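Local coordinates for sporulation-control protein spo0M (Bacillus subtilis, PDB 5CL2) that controls the expression of spo0A and is required for cells to pass the morphological stage 0 of sporulation, at residues R52-V56 and D152-A156. Numbering follows the deposited sequence.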
loop_
_atom_site.group_PDB
_atom_site.type_symbol
_atom_site.label_atom_id
_atom_site.label_comp_id
_atom_site.label_asym_id
_atom_site.label_seq_id
_atom_site.Cartn_x
_atom_site.Cartn_y
_atom_site.Cartn_z
ATOM N N ARG A 52 -1.024 16.528 -2.556
ATOM C CA ARG A 52 -0.117 16.950 -1.499
ATOM C C ARG A 52 -0.653 16.464 -0.149
ATOM O O ARG A 52 -1.852 16.259 0.020
ATOM C CB ARG A 52 0.026 18.468 -1.457
ATOM C CG ARG A 52 -0.189 19.162 -2.766
ATOM C CD ARG A 52 -0.417 20.642 -2.534
ATOM N NE ARG A 52 -1.563 20.886 -1.664
ATOM C CZ ARG A 52 -2.202 22.050 -1.579
ATOM N NH1 ARG A 52 -1.801 23.092 -2.306
ATOM N NH2 ARG A 52 -3.237 22.177 -0.756
ATOM N N TYR A 53 0.227 16.286 0.818
ATOM C CA TYR A 53 -0.242 15.910 2.134
ATOM C C TYR A 53 0.530 16.648 3.199
ATOM O O TYR A 53 1.639 17.139 2.947
ATOM C CB TYR A 53 -0.168 14.398 2.336
ATOM C CG TYR A 53 1.213 13.792 2.423
ATOM C CD1 TYR A 53 1.942 13.477 1.278
ATOM C CD2 TYR A 53 1.774 13.496 3.659
ATOM C CE1 TYR A 53 3.207 12.893 1.376
ATOM C CE2 TYR A 53 3.019 12.912 3.772
ATOM C CZ TYR A 53 3.732 12.606 2.645
ATOM O OH TYR A 53 4.973 12.027 2.813
ATOM N N VAL A 54 -0.072 16.744 4.385
ATOM C CA VAL A 54 0.505 17.560 5.449
ATOM C C VAL A 54 1.377 16.703 6.344
ATOM O O VAL A 54 1.034 15.567 6.693
ATOM C CB VAL A 54 -0.571 18.259 6.304
ATOM C CG1 VAL A 54 0.088 19.191 7.326
ATOM C CG2 VAL A 54 -1.502 19.057 5.431
ATOM N N ILE A 55 2.533 17.263 6.666
ATOM C CA ILE A 55 3.442 16.754 7.675
ATOM C C ILE A 55 3.656 17.839 8.727
ATOM O O ILE A 55 4.110 18.942 8.413
ATOM C CB ILE A 55 4.796 16.365 7.081
ATOM C CG1 ILE A 55 4.658 15.194 6.102
ATOM C CG2 ILE A 55 5.797 16.065 8.186
ATOM C CD1 ILE A 55 5.976 14.836 5.470
ATOM N N VAL A 56 3.310 17.542 9.974
ATOM C CA VAL A 56 3.486 18.517 11.040
ATOM C C VAL A 56 4.718 18.184 11.876
ATOM O O VAL A 56 4.878 17.062 12.337
ATOM C CB VAL A 56 2.237 18.599 11.922
ATOM C CG1 VAL A 56 2.421 19.626 13.032
ATOM C CG2 VAL A 56 1.031 18.965 11.058
ATOM N N ASP A 152 -8.474 16.569 4.830
ATOM C CA ASP A 152 -7.148 16.839 4.283
ATOM C C ASP A 152 -6.358 15.556 4.187
ATOM O O ASP A 152 -6.717 14.547 4.798
ATOM C CB ASP A 152 -6.391 17.864 5.138
ATOM C CG ASP A 152 -5.453 18.759 4.309
ATOM O OD1 ASP A 152 -5.037 18.364 3.192
ATOM O OD2 ASP A 152 -5.122 19.872 4.774
ATOM N N CYS A 153 -5.290 15.576 3.407
ATOM C CA CYS A 153 -4.411 14.415 3.336
ATOM C C CYS A 153 -3.298 14.576 4.368
ATOM O O CYS A 153 -2.579 15.587 4.380
ATOM C CB CYS A 153 -3.868 14.233 1.916
ATOM S SG CYS A 153 -5.205 13.866 0.779
ATOM N N GLU A 154 -3.194 13.589 5.253
ATOM C CA GLU A 154 -2.302 13.666 6.398
ATOM C C GLU A 154 -1.267 12.562 6.309
ATOM O O GLU A 154 -1.566 11.436 5.890
ATOM C CB GLU A 154 -3.070 13.518 7.716
ATOM C CG GLU A 154 -4.219 14.482 7.962
ATOM C CD GLU A 154 -3.785 15.885 8.353
ATOM O OE1 GLU A 154 -2.783 16.055 9.085
ATOM O OE2 GLU A 154 -4.514 16.828 8.005
ATOM N N GLN A 155 -0.048 12.888 6.703
ATOM C CA GLN A 155 1.018 11.911 6.800
ATOM C C GLN A 155 0.549 10.704 7.633
ATOM O O GLN A 155 -0.018 10.892 8.724
ATOM C CB GLN A 155 2.226 12.573 7.457
ATOM C CG GLN A 155 3.232 11.620 8.014
ATOM C CD GLN A 155 4.262 12.314 8.851
ATOM O OE1 GLN A 155 3.933 13.129 9.725
ATOM N NE2 GLN A 155 5.532 12.045 8.555
ATOM N N ALA A 156 0.708 9.480 7.120
ATOM C CA ALA A 156 0.252 8.312 7.890
ATOM C C ALA A 156 1.112 7.028 7.766
ATOM O O ALA A 156 0.602 5.959 7.400
ATOM C CB ALA A 156 -1.199 8.000 7.520
HETATM O O HOH W 1 0.069 15.298 9.445
HETATM O O HOH W 2 2.260 15.028 10.708
#
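A single parallel beta bridge, V54 with E154, joins two sheets of a chain whose family is grouped with the arrestin N-terminal domains: the far end of strand 40-57, which pairs with 60-79 in a long hairpin, meets the end of strand 146-155, the outer strand of a second sheet. Two backbone bonds make it, V54 N to C153 O at 2.8 Å and Q155 N to V54 O at 2.9 Å, so V54 bonds the residues either side of E154, the pattern of a parallel bridge. Consistent with strand directions 49° apart, the pairing does not extend further between these segments, and water makes the next links. One water donates to both V54 O and E154 OE1, while a second links V56 N to Q155 OE1. Beside the bridge, Y53 CB rests on C153 CB at 3.7 Å, and Q155 CB sits at the edge of the Y53 ring, in its plane, 3.8 Å from CE2. With chi1 at 162°, Q155 CG is turned away from the backbone N; the chain runs extended beyond it and crosses I55, whose CG1 packs on Q155 CB and whose CG2 lies 3.8 Å from Q155 OE1. Replacing Q155 by alanine is likely to leave the second water without its side-chain acceptor and strip packing from I55. V54 CG2 lies 3.8 Å from D152 OD2, which is salt-bridged to R63 of the hairpin; R210, from a loop, holds E154 OE1. Backbone pairing, bridging water and the D152-R63 ion pair thus tie hairpin to sheet.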